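Local coordinates for protein dITP/XTP pyrophosphatase (Coxiella burnetii, PDB 3TQU) that probably hydrolyses non-canonical purine nucleoside triphosphates such as ITP, dITP and XTP to their monophosphates and diphosphate, cleansing the nucleotide pool as a magnesium-dependent homodimer, at residues Pro136-Glu144 with Ile183-Leu193; Gln34-Glu44 with Ile55-Leu66. All blocks are in the same frame, centred on the assembly; numbering follows the deposited sequence.

Contact 1: residues Pro136-Glu144 with Ile183-Leu193; sequences PLICHGVWE and ISHRGQALEQL
Gly141 of strand 137-147 meets Ala189 of helix 185-199 with their CA atoms 4.3 Å apart, the closest CA pair between the two segments, where the helix packs on a strand of the mixed sheet of the Ham1 fold. Residues 137-144 and 185-193 run roughly antiparallel, their N-to-C directions 150° apart. Gly141, with no side chain, lets the backbones come this close, and its CA turns a hydrogen to His185 O in a CA-H...O contact of 3.5 Å. On one side of this point the packing is apolar and tight, with Cys139 SG against the backbone of Leu193 and Leu137 CD2 3.7 Å from Leu193 CD1. On the other, the Trp143 indole, whose CG stands anti to the backbone N (chi1 -164°), lies over the start of the helix; Ser184 CA and Ile183 O sit over one ring face, and Ile183 CD1 touches CZ2. Ser184 OG meanwhile caps the helix by accepting from Gly187 N. His185, which with Arg186 probably binds the substrate, brings its ring edge to Trp143 CE3 and stacks on Phe121 of the adjacent strand.

The looser margin is polar and partly hydrated. Two extended glutamines, one helical turn apart, reach backbone groups of the strand. Gln188 NE2 makes a weak bond to Val142 O and two more, also weak, to Ile183 O and Ser184 O, and a water links Gln188 OE1 to Val142 N. Gln192 spans both backbone polar groups of His140: its OE1 receives a weak bond from His140 N, while its NE2 donates to His140 O over 3.0 Å, nearly straight at 163°, with the oxygen close to the amide plane of Gln192 but the nitrogen well above the carbonyl plane of His140.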
loop_
_atom_site.group_PDB
_atom_site.type_symbol
_atom_site.label_atom_id
_atom_site.label_comp_id
_atom_site.label_asym_id
_atom_site.label_seq_id
_atom_site.Cartn_x
_atom_site.Cartn_y
_atom_site.Cartn_z
ATOM N N PRO A 136 -0.176 2.541 -7.724
ATOM C CA PRO A 136 1.207 2.064 -7.767
ATOM C C PRO A 136 1.301 0.638 -7.248
ATOM O O PRO A 136 0.477 0.222 -6.429
ATOM C CB PRO A 136 1.935 3.017 -6.811
ATOM C CG PRO A 136 0.870 3.514 -5.889
ATOM C CD PRO A 136 -0.355 3.629 -6.746
ATOM N N LEU A 137 2.280 -0.111 -7.739
ATOM C CA LEU A 137 2.579 -1.409 -7.164
ATOM C C LEU A 137 3.117 -1.183 -5.762
ATOM O O LEU A 137 4.043 -0.396 -5.573
ATOM C CB LEU A 137 3.629 -2.135 -8.001
ATOM C CG LEU A 137 4.152 -3.456 -7.435
ATOM C CD1 LEU A 137 3.021 -4.465 -7.283
ATOM C CD2 LEU A 137 5.251 -4.007 -8.325
ATOM N N ILE A 138 2.532 -1.859 -4.779
ATOM C CA ILE A 138 3.003 -1.755 -3.405
ATOM C C ILE A 138 3.488 -3.117 -2.925
ATOM O O ILE A 138 2.730 -4.086 -2.927
ATOM C CB ILE A 138 1.891 -1.264 -2.455
ATOM C CG1 ILE A 138 1.330 0.081 -2.929
ATOM C CG2 ILE A 138 2.411 -1.171 -1.024
ATOM C CD1 ILE A 138 2.352 1.197 -2.970
ATOM N N CYS A 139 4.754 -3.187 -2.531
ATOM C CA CYS A 139 5.314 -4.409 -1.966
ATOM C C CYS A 139 5.654 -4.164 -0.505
ATOM O O CYS A 139 6.393 -3.235 -0.185
ATOM C CB CYS A 139 6.566 -4.833 -2.731
ATOM S SG CYS A 139 6.280 -5.146 -4.483
ATOM N N HIS A 140 5.116 -4.992 0.383
ATOM C CA HIS A 140 5.313 -4.782 1.810
ATOM C C HIS A 140 5.985 -5.978 2.480
ATOM O O HIS A 140 5.361 -7.021 2.679
ATOM C CB HIS A 140 3.977 -4.465 2.487
ATOM C CG HIS A 140 4.104 -4.086 3.930
ATOM N ND1 HIS A 140 3.046 -3.588 4.662
ATOM C CD2 HIS A 140 5.159 -4.133 4.777
ATOM C CE1 HIS A 140 3.446 -3.347 5.898
ATOM N NE2 HIS A 140 4.725 -3.668 5.994
ATOM N N GLY A 141 7.258 -5.816 2.830
ATOM C CA GLY A 141 8.013 -6.861 3.500
ATOM C C GLY A 141 8.021 -6.664 5.006
ATOM O O GLY A 141 8.217 -5.547 5.496
ATOM N N VAL A 142 7.802 -7.750 5.738
ATOM C CA VAL A 142 7.763 -7.696 7.192
ATOM C C VAL A 142 8.671 -8.751 7.807
ATOM O O VAL A 142 8.613 -9.926 7.447
ATOM C CB VAL A 142 6.328 -7.884 7.734
ATOM C CG1 VAL A 142 6.332 -7.889 9.258
ATOM C CG2 VAL A 142 5.414 -6.794 7.203
ATOM N N TRP A 143 9.507 -8.320 8.744
ATOM C CA TRP A 143 10.443 -9.207 9.415
ATOM C C TRP A 143 10.204 -9.127 10.920
ATOM O O TRP A 143 10.486 -8.105 11.542
ATOM C CB TRP A 143 11.873 -8.784 9.073
ATOM C CG TRP A 143 12.924 -9.804 9.375
ATOM C CD1 TRP A 143 12.739 -11.141 9.592
ATOM C CD2 TRP A 143 14.334 -9.569 9.488
ATOM N NE1 TRP A 143 13.948 -11.751 9.833
ATOM C CE2 TRP A 143 14.940 -10.809 9.776
ATOM C CE3 TRP A 143 15.139 -8.432 9.373
ATOM C CZ2 TRP A 143 16.317 -10.940 9.954
ATOM C CZ3 TRP A 143 16.507 -8.566 9.551
ATOM C CH2 TRP A 143 17.081 -9.811 9.839
ATOM N N GLU A 144 9.674 -10.203 11.501
ATOM C CA GLU A 144 9.334 -10.229 12.926
ATOM C C GLU A 144 10.484 -10.720 13.809
ATOM O O GLU A 144 11.151 -11.702 13.487
ATOM C CB GLU A 144 8.098 -11.103 13.163
ATOM C CG GLU A 144 6.884 -10.703 12.338
ATOM C CD GLU A 144 5.691 -11.608 12.583
ATOM O OE1 GLU A 144 5.799 -12.516 13.433
ATOM O OE2 GLU A 144 4.646 -11.415 11.926
ATOM N N ILE A 183 16.539 -12.902 4.086
ATOM C CA ILE A 183 15.357 -13.123 4.914
ATOM C C ILE A 183 14.767 -11.840 5.502
ATOM O O ILE A 183 13.719 -11.870 6.146
ATOM C CB ILE A 183 15.658 -14.091 6.079
ATOM C CG1 ILE A 183 16.604 -13.436 7.089
ATOM C CG2 ILE A 183 16.239 -15.408 5.554
ATOM C CD1 ILE A 183 16.778 -14.229 8.366
ATOM N N SER A 184 15.440 -10.717 5.288
ATOM C CA SER A 184 15.028 -9.467 5.920
ATOM C C SER A 184 13.737 -8.915 5.330
ATOM O O SER A 184 13.176 -9.466 4.380
ATOM C CB SER A 184 16.121 -8.408 5.791
ATOM O OG SER A 184 16.269 -8.014 4.438
ATOM N N HIS A 185 13.281 -7.813 5.916
ATOM C CA HIS A 185 12.128 -7.085 5.420
ATOM C C HIS A 185 12.383 -6.580 4.005
ATOM O O HIS A 185 11.484 -6.589 3.162
ATOM C CB HIS A 185 11.802 -5.922 6.360
ATOM C CG HIS A 185 12.978 -5.051 6.677
ATOM N ND1 HIS A 185 14.154 -5.546 7.199
ATOM C CD2 HIS A 185 13.154 -3.713 6.560
ATOM C CE1 HIS A 185 15.004 -4.552 7.387
ATOM N NE2 HIS A 185 14.422 -3.428 7.006
ATOM N N ARG A 186 13.613 -6.142 3.745
ATOM C CA ARG A 186 13.986 -5.707 2.404
ATOM C C ARG A 186 14.017 -6.887 1.441
ATOM O O ARG A 186 13.490 -6.805 0.332
ATOM C CB ARG A 186 15.343 -5.001 2.409
ATOM C CG ARG A 186 15.313 -3.585 2.960
ATOM C CD ARG A 186 16.630 -2.864 2.688
ATOM N NE ARG A 186 17.041 -2.997 1.291
ATOM C CZ ARG A 186 16.557 -2.266 0.289
ATOM N NH1 ARG A 186 15.635 -1.340 0.518
ATOM N NH2 ARG A 186 16.995 -2.462 -0.948
ATOM N N GLY A 187 14.642 -7.982 1.864
ATOM C CA GLY A 187 14.696 -9.179 1.045
ATOM C C GLY A 187 13.312 -9.632 0.610
ATOM O O GLY A 187 13.101 -9.981 -0.551
ATOM N N GLN A 188 12.365 -9.624 1.544
ATOM C CA GLN A 188 11.002 -10.063 1.254
ATOM C C GLN A 188 10.286 -9.100 0.305
ATOM O O GLN A 188 9.621 -9.526 -0.640
ATOM C CB GLN A 188 10.204 -10.249 2.550
ATOM C CG GLN A 188 10.716 -11.390 3.421
ATOM C CD GLN A 188 10.019 -11.475 4.767
ATOM O OE1 GLN A 188 8.847 -11.841 4.853
ATOM N NE2 GLN A 188 10.743 -11.142 5.828
ATOM N N ALA A 189 10.425 -7.804 0.554
ATOM C CA ALA A 189 9.847 -6.810 -0.340
ATOM C C ALA A 189 10.414 -6.983 -1.747
ATOM O O ALA A 189 9.672 -6.995 -2.732
ATOM C CB ALA A 189 10.114 -5.406 0.181
ATOM N N LEU A 190 11.733 -7.135 -1.835
ATOM C CA LEU A 190 12.399 -7.263 -3.126
ATOM C C LEU A 190 11.960 -8.514 -3.887
ATOM O O LEU A 190 11.820 -8.483 -5.111
ATOM C CB LEU A 190 13.921 -7.242 -2.957
ATOM C CG LEU A 190 14.533 -5.893 -2.576
ATOM C CD1 LEU A 190 16.033 -6.012 -2.348
ATOM C CD2 LEU A 190 14.242 -4.865 -3.653
ATOM N N GLU A 191 11.743 -9.610 -3.170
ATOM C CA GLU A 191 11.298 -10.839 -3.818
ATOM C C GLU A 191 9.866 -10.698 -4.337
ATOM O O GLU A 191 9.534 -11.226 -5.396
ATOM C CB GLU A 191 11.449 -12.054 -2.895
ATOM C CG GLU A 191 10.655 -11.993 -1.605
ATOM C CD GLU A 191 9.274 -12.618 -1.723
ATOM O OE1 GLU A 191 8.529 -12.597 -0.722
ATOM O OE2 GLU A 191 8.935 -13.133 -2.811
ATOM N N GLN A 192 9.030 -9.972 -3.598
ATOM C CA GLN A 192 7.670 -9.670 -4.043
ATOM C C GLN A 192 7.720 -8.844 -5.323
ATOM O O GLN A 192 6.984 -9.107 -6.277
ATOM C CB GLN A 192 6.907 -8.893 -2.967
ATOM C CG GLN A 192 6.719 -9.635 -1.649
ATOM C CD GLN A 192 6.069 -8.764 -0.588
ATOM O OE1 GLN A 192 5.406 -7.776 -0.903
ATOM N NE2 GLN A 192 6.264 -9.121 0.676
ATOM N N LEU A 193 8.593 -7.839 -5.329
ATOM C CA LEU A 193 8.803 -6.989 -6.496
ATOM C C LEU A 193 9.300 -7.793 -7.697
ATOM O O LEU A 193 8.808 -7.627 -8.814
ATOM C CB LEU A 193 9.807 -5.876 -6.174
ATOM C CG LEU A 193 10.147 -4.921 -7.323
ATOM C CD1 LEU A 193 8.942 -4.062 -7.669
ATOM C CD2 LEU A 193 11.336 -4.049 -6.961
HETATM O O HOH W 1 6.910 -9.993 4.342
#

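Contact 2: residues Gln34-Glu44 with Ile55-Leu66; sequences QTEFSVPDIEE and IKARHAAKQTGL. With CA (calcium ion), chain E.
From Gln34 to Glu44 the backbone leaves a short 3-10 turn and runs as an extended loop along helix 49-64, with Gln34 CA 6.4 Å from Ala60 CA. His59 is gripped in the middle. Its NE2 donates to Pro40 O at 3.0 Å, with the oxygen near the ring plane, while Ile42 CB packs over one face and Gln63 CG over the opposite one. Val39 CG1 also touches NE2. Toward the helix end, Thr64 CG2 presses on a face of the Phe37 ring, 3.8 Å from its centroid, and Leu66 CD1 meets Phe37 CZ. The Thr64 hydroxyl turns back to its own segment, donating to Ala60 O and accepting from Leu66 N in an ST turn. At the other end both carboxylate oxygens of Glu44 bind the calcium ion, together with Asp72 and five waters; Asp72 probably binds magnesium too. Lys56 NZ forms a salt bridge to Glu44 OE2 at 2.8 Å, coming from above the carboxylate plane, and also donates to Asp71 O. Beneath, Gln34, Phe37, Thr64 and Leu66 touch Val8 of strand 5-9, while Ala57 and Ala60 rest on strand 68-77.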
loop_
_atom_site.group_PDB
_atom_site.type_symbol
_atom_site.label_atom_id
_atom_site.label_comp_id
_atom_site.label_asym_id
_atom_site.label_seq_id
_atom_site.Cartn_x
_atom_site.Cartn_y
_atom_site.Cartn_z
ATOM N N GLN A 34 17.896 8.805 -9.077
ATOM C CA GLN A 34 17.308 10.095 -9.415
ATOM C C GLN A 34 18.373 11.178 -9.512
ATOM O O GLN A 34 18.190 12.176 -10.204
ATOM C CB GLN A 34 16.219 10.491 -8.416
ATOM C CG GLN A 34 16.712 10.788 -7.012
ATOM C CD GLN A 34 15.582 11.167 -6.078
ATOM O OE1 GLN A 34 14.412 10.898 -6.361
ATOM N NE2 GLN A 34 15.922 11.796 -4.958
ATOM N N THR A 35 19.495 10.971 -8.831
ATOM C CA THR A 35 20.598 11.926 -8.879
ATOM C C THR A 35 21.157 12.107 -10.288
ATOM O O THR A 35 21.793 13.118 -10.583
ATOM C CB THR A 35 21.739 11.515 -7.938
ATOM O OG1 THR A 35 22.074 10.141 -8.171
ATOM C CG2 THR A 35 21.318 11.695 -6.483
ATOM N N GLU A 36 20.921 11.129 -11.157
ATOM C CA GLU A 36 21.407 11.206 -12.533
ATOM C C GLU A 36 20.547 12.137 -13.379
ATOM O O GLU A 36 20.879 12.438 -14.528
ATOM C CB GLU A 36 21.473 9.814 -13.158
ATOM C CG GLU A 36 22.646 8.989 -12.659
ATOM C CD GLU A 36 23.980 9.622 -13.013
ATOM O OE1 GLU A 36 24.297 9.697 -14.218
ATOM O OE2 GLU A 36 24.705 10.053 -12.091
ATOM N N PHE A 37 19.438 12.580 -12.794
ATOM C CA PHE A 37 18.544 13.551 -13.416
ATOM C C PHE A 37 18.572 14.845 -12.617
ATOM O O PHE A 37 17.779 15.754 -12.860
ATOM C CB PHE A 37 17.111 13.015 -13.445
ATOM C CG PHE A 37 16.921 11.831 -14.347
ATOM C CD1 PHE A 37 16.455 11.999 -15.641
ATOM C CD2 PHE A 37 17.207 10.553 -13.904
ATOM C CE1 PHE A 37 16.276 10.911 -16.476
ATOM C CE2 PHE A 37 17.033 9.461 -14.734
ATOM C CZ PHE A 37 16.567 9.639 -16.021
ATOM N N SER A 38 19.482 14.907 -11.649
ATOM C CA SER A 38 19.594 16.051 -10.754
ATOM C C SER A 38 18.301 16.329 -9.994
ATOM O O SER A 38 17.934 17.484 -9.776
ATOM C CB SER A 38 20.051 17.294 -11.518
ATOM O OG SER A 38 21.348 17.092 -12.051
ATOM N N VAL A 39 17.618 15.263 -9.590
ATOM C CA VAL A 39 16.421 15.387 -8.768
ATOM C C VAL A 39 16.808 15.514 -7.299
ATOM O O VAL A 39 17.531 14.670 -6.769
ATOM C CB VAL A 39 15.495 14.164 -8.932
ATOM C CG1 VAL A 39 14.275 14.292 -8.034
ATOM C CG2 VAL A 39 15.082 14.003 -10.391
ATOM N N PRO A 40 16.330 16.574 -6.634
ATOM C CA PRO A 40 16.623 16.751 -5.209
ATOM C C PRO A 40 15.771 15.823 -4.345
ATOM O O PRO A 40 14.715 15.367 -4.789
ATOM C CB PRO A 40 16.230 18.207 -4.959
ATOM C CG PRO A 40 15.158 18.476 -5.956
ATOM C CD PRO A 40 15.511 17.670 -7.178
ATOM N N ASP A 41 16.235 15.536 -3.134
ATOM C CA ASP A 41 15.435 14.780 -2.177
ATOM C C ASP A 41 14.176 15.568 -1.835
ATOM O O ASP A 41 14.194 16.800 -1.801
ATOM C CB ASP A 41 16.225 14.513 -0.894
ATOM C CG ASP A 41 17.280 13.435 -1.064
ATOM O OD1 ASP A 41 17.523 13.003 -2.208
ATOM O OD2 ASP A 41 17.875 13.026 -0.046
ATOM N N ILE A 42 13.086 14.853 -1.583
ATOM C CA ILE A 42 11.850 15.471 -1.125
ATOM C C ILE A 42 11.590 15.022 0.307
ATOM O O ILE A 42 11.936 13.904 0.682
ATOM C CB ILE A 42 10.658 15.087 -2.029
ATOM C CG1 ILE A 42 9.395 15.833 -1.596
ATOM C CG2 ILE A 42 10.435 13.581 -2.007
ATOM C CD1 ILE A 42 8.225 15.660 -2.541
ATOM N N GLU A 43 10.993 15.895 1.110
ATOM C CA GLU A 43 10.768 15.605 2.523
ATOM C C GLU A 43 9.726 14.510 2.753
ATOM O O GLU A 43 8.649 14.527 2.162
ATOM C CB GLU A 43 10.358 16.878 3.269
ATOM C CG GLU A 43 10.121 16.669 4.756
ATOM C CD GLU A 43 9.660 17.931 5.463
ATOM O OE1 GLU A 43 9.584 18.990 4.805
ATOM O OE2 GLU A 43 9.370 17.861 6.677
ATOM N N GLU A 44 10.058 13.555 3.617
ATOM C CA GLU A 44 9.113 12.520 4.012
ATOM C C GLU A 44 8.190 13.038 5.110
ATOM O O GLU A 44 8.612 13.237 6.248
ATOM C CB GLU A 44 9.856 11.278 4.494
ATOM C CG GLU A 44 10.587 10.538 3.393
ATOM C CD GLU A 44 11.472 9.443 3.935
ATOM O OE1 GLU A 44 12.239 9.723 4.879
ATOM O OE2 GLU A 44 11.396 8.305 3.428
ATOM N N ILE A 55 5.297 9.215 -1.787
ATOM C CA ILE A 55 5.740 10.600 -1.884
ATOM C C ILE A 55 7.039 10.699 -2.676
ATOM O O ILE A 55 7.188 11.563 -3.536
ATOM C CB ILE A 55 5.934 11.235 -0.491
ATOM C CG1 ILE A 55 4.575 11.545 0.149
ATOM C CG2 ILE A 55 6.772 12.503 -0.591
ATOM C CD1 ILE A 55 4.673 12.089 1.566
ATOM N N LYS A 56 7.969 9.796 -2.391
ATOM C CA LYS A 56 9.293 9.850 -2.996
ATOM C C LYS A 56 9.294 9.324 -4.433
ATOM O O LYS A 56 9.986 9.863 -5.296
ATOM C CB LYS A 56 10.308 9.103 -2.127
ATOM C CG LYS A 56 10.453 9.702 -0.728
ATOM C CD LYS A 56 11.597 9.072 0.047
ATOM C CE LYS A 56 11.365 7.588 0.288
ATOM N NZ LYS A 56 12.431 7.010 1.161
ATOM N N ALA A 57 8.511 8.283 -4.690
ATOM C CA ALA A 57 8.405 7.743 -6.040
ATOM C C ALA A 57 7.676 8.712 -6.971
ATOM O O ALA A 57 8.092 8.920 -8.110
ATOM C CB ALA A 57 7.712 6.384 -6.022
ATOM N N ARG A 58 6.591 9.307 -6.487
ATOM C CA ARG A 58 5.836 10.255 -7.297
ATOM C C ARG A 58 6.688 11.462 -7.663
ATOM O O ARG A 58 6.605 11.977 -8.779
ATOM C CB ARG A 58 4.571 10.724 -6.581
ATOM C CG ARG A 58 3.765 11.712 -7.416
ATOM C CD ARG A 58 2.866 12.598 -6.573
ATOM N NE ARG A 58 1.827 11.852 -5.873
ATOM C CZ ARG A 58 1.757 11.746 -4.551
ATOM N NH1 ARG A 58 2.667 12.335 -3.793
ATOM N NH2 ARG A 58 0.783 11.053 -3.989
ATOM N N HIS A 59 7.497 11.913 -6.709
ATOM C CA HIS A 59 8.394 13.043 -6.922
ATOM C C HIS A 59 9.386 12.729 -8.033
ATOM O O HIS A 59 9.540 13.502 -8.981
ATOM C CB HIS A 59 9.137 13.373 -5.626
ATOM C CG HIS A 59 10.148 14.469 -5.766
ATOM N ND1 HIS A 59 9.807 15.756 -6.119
ATOM C CD2 HIS A 59 11.490 14.469 -5.587
ATOM C CE1 HIS A 59 10.897 16.502 -6.156
ATOM N NE2 HIS A 59 11.932 15.745 -5.838
ATOM N N ALA A 60 10.054 11.587 -7.914
ATOM C CA ALA A 60 11.043 11.175 -8.901
ATOM C C ALA A 60 10.426 11.048 -10.292
ATOM O O ALA A 60 11.020 11.473 -11.288
ATOM C CB ALA A 60 11.699 9.867 -8.479
ATOM N N ALA A 61 9.233 10.463 -10.358
ATOM C CA ALA A 61 8.546 10.268 -11.632
ATOM C C ALA A 61 8.148 11.601 -12.251
ATOM O O ALA A 61 8.249 11.794 -13.463
ATOM C CB ALA A 61 7.310 9.388 -11.444
ATOM N N LYS A 62 7.686 12.514 -11.406
ATOM C CA LYS A 62 7.268 13.833 -11.852
ATOM C C LYS A 62 8.421 14.574 -12.522
ATOM O O LYS A 62 8.268 15.133 -13.608
ATOM C CB LYS A 62 6.746 14.643 -10.666
ATOM C CG LYS A 62 6.148 15.984 -11.045
ATOM C CD LYS A 62 5.789 16.783 -9.804
ATOM C CE LYS A 62 5.058 18.062 -10.168
ATOM N NZ LYS A 62 3.775 17.769 -10.860
ATOM N N GLN A 63 9.579 14.570 -11.874
ATOM C CA GLN A 63 10.724 15.329 -12.363
ATOM C C GLN A 63 11.405 14.694 -13.575
ATOM O O GLN A 63 11.916 15.402 -14.445
ATOM C CB GLN A 63 11.745 15.534 -11.241
ATOM C CG GLN A 63 11.145 16.094 -9.973
ATOM C CD GLN A 63 10.266 17.299 -10.238
ATOM O OE1 GLN A 63 9.157 17.398 -9.712
ATOM N NE2 GLN A 63 10.758 18.225 -11.054
ATOM N N THR A 64 11.413 13.366 -13.634
ATOM C CA THR A 64 12.152 12.663 -14.681
ATOM C C THR A 64 11.302 12.285 -15.894
ATOM O O THR A 64 11.821 12.155 -17.002
ATOM C CB THR A 64 12.840 11.396 -14.138
ATOM O OG1 THR A 64 11.847 10.466 -13.688
ATOM C CG2 THR A 64 13.767 11.749 -12.986
ATOM N N GLY A 65 10.002 12.105 -15.686
ATOM C CA GLY A 65 9.126 11.671 -16.760
ATOM C C GLY A 65 9.179 10.169 -16.982
ATOM O O GLY A 65 8.561 9.648 -17.911
ATOM N N LEU A 66 9.920 9.470 -16.125
ATOM C CA LEU A 66 10.039 8.017 -16.210
ATOM C C LEU A 66 9.292 7.362 -15.052
ATOM O O LEU A 66 8.958 8.032 -14.079
ATOM C CB LEU A 66 11.508 7.602 -16.149
ATOM C CG LEU A 66 12.448 7.927 -17.308
ATOM C CD1 LEU A 66 13.845 7.434 -16.976
ATOM C CD2 LEU A 66 11.959 7.307 -18.604
HETATM CA CA CA E . 12.650 7.120 5.636
HETATM O O HOH W 2 12.280 11.211 -4.743
HETATM O O HOH W 3 14.220 8.014 7.536
HETATM O O HOH W 4 13.530 4.924 6.722
HETATM O O HOH W 5 13.859 6.069 3.706
HETATM O O HOH W 6 15.054 8.068 5.023
HETATM O O HOH W 7 10.485 7.226 7.144
#

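In the fold
Contact 1 is the more interior: its centre lies about 9 Å from that of the chain, and its touching residues are buried or partly exposed, none fully exposed. Contact 2, about 18 Å out centre to centre, mixes buried and exposed residues. They share no helix or strand: the first lays a helix on a strand of the central sheet, the second fastens a loop to a different helix. Their centres are 22 Å apart and they do not touch. Against the sheet, contact 1 combines close backbone packing with uncharged amides, whereas contact 2, at the periphery, adds charge pairing and metal coordination. Residues 183-193 contribute to the probable substrate site, and residues 34-44 to the metal site.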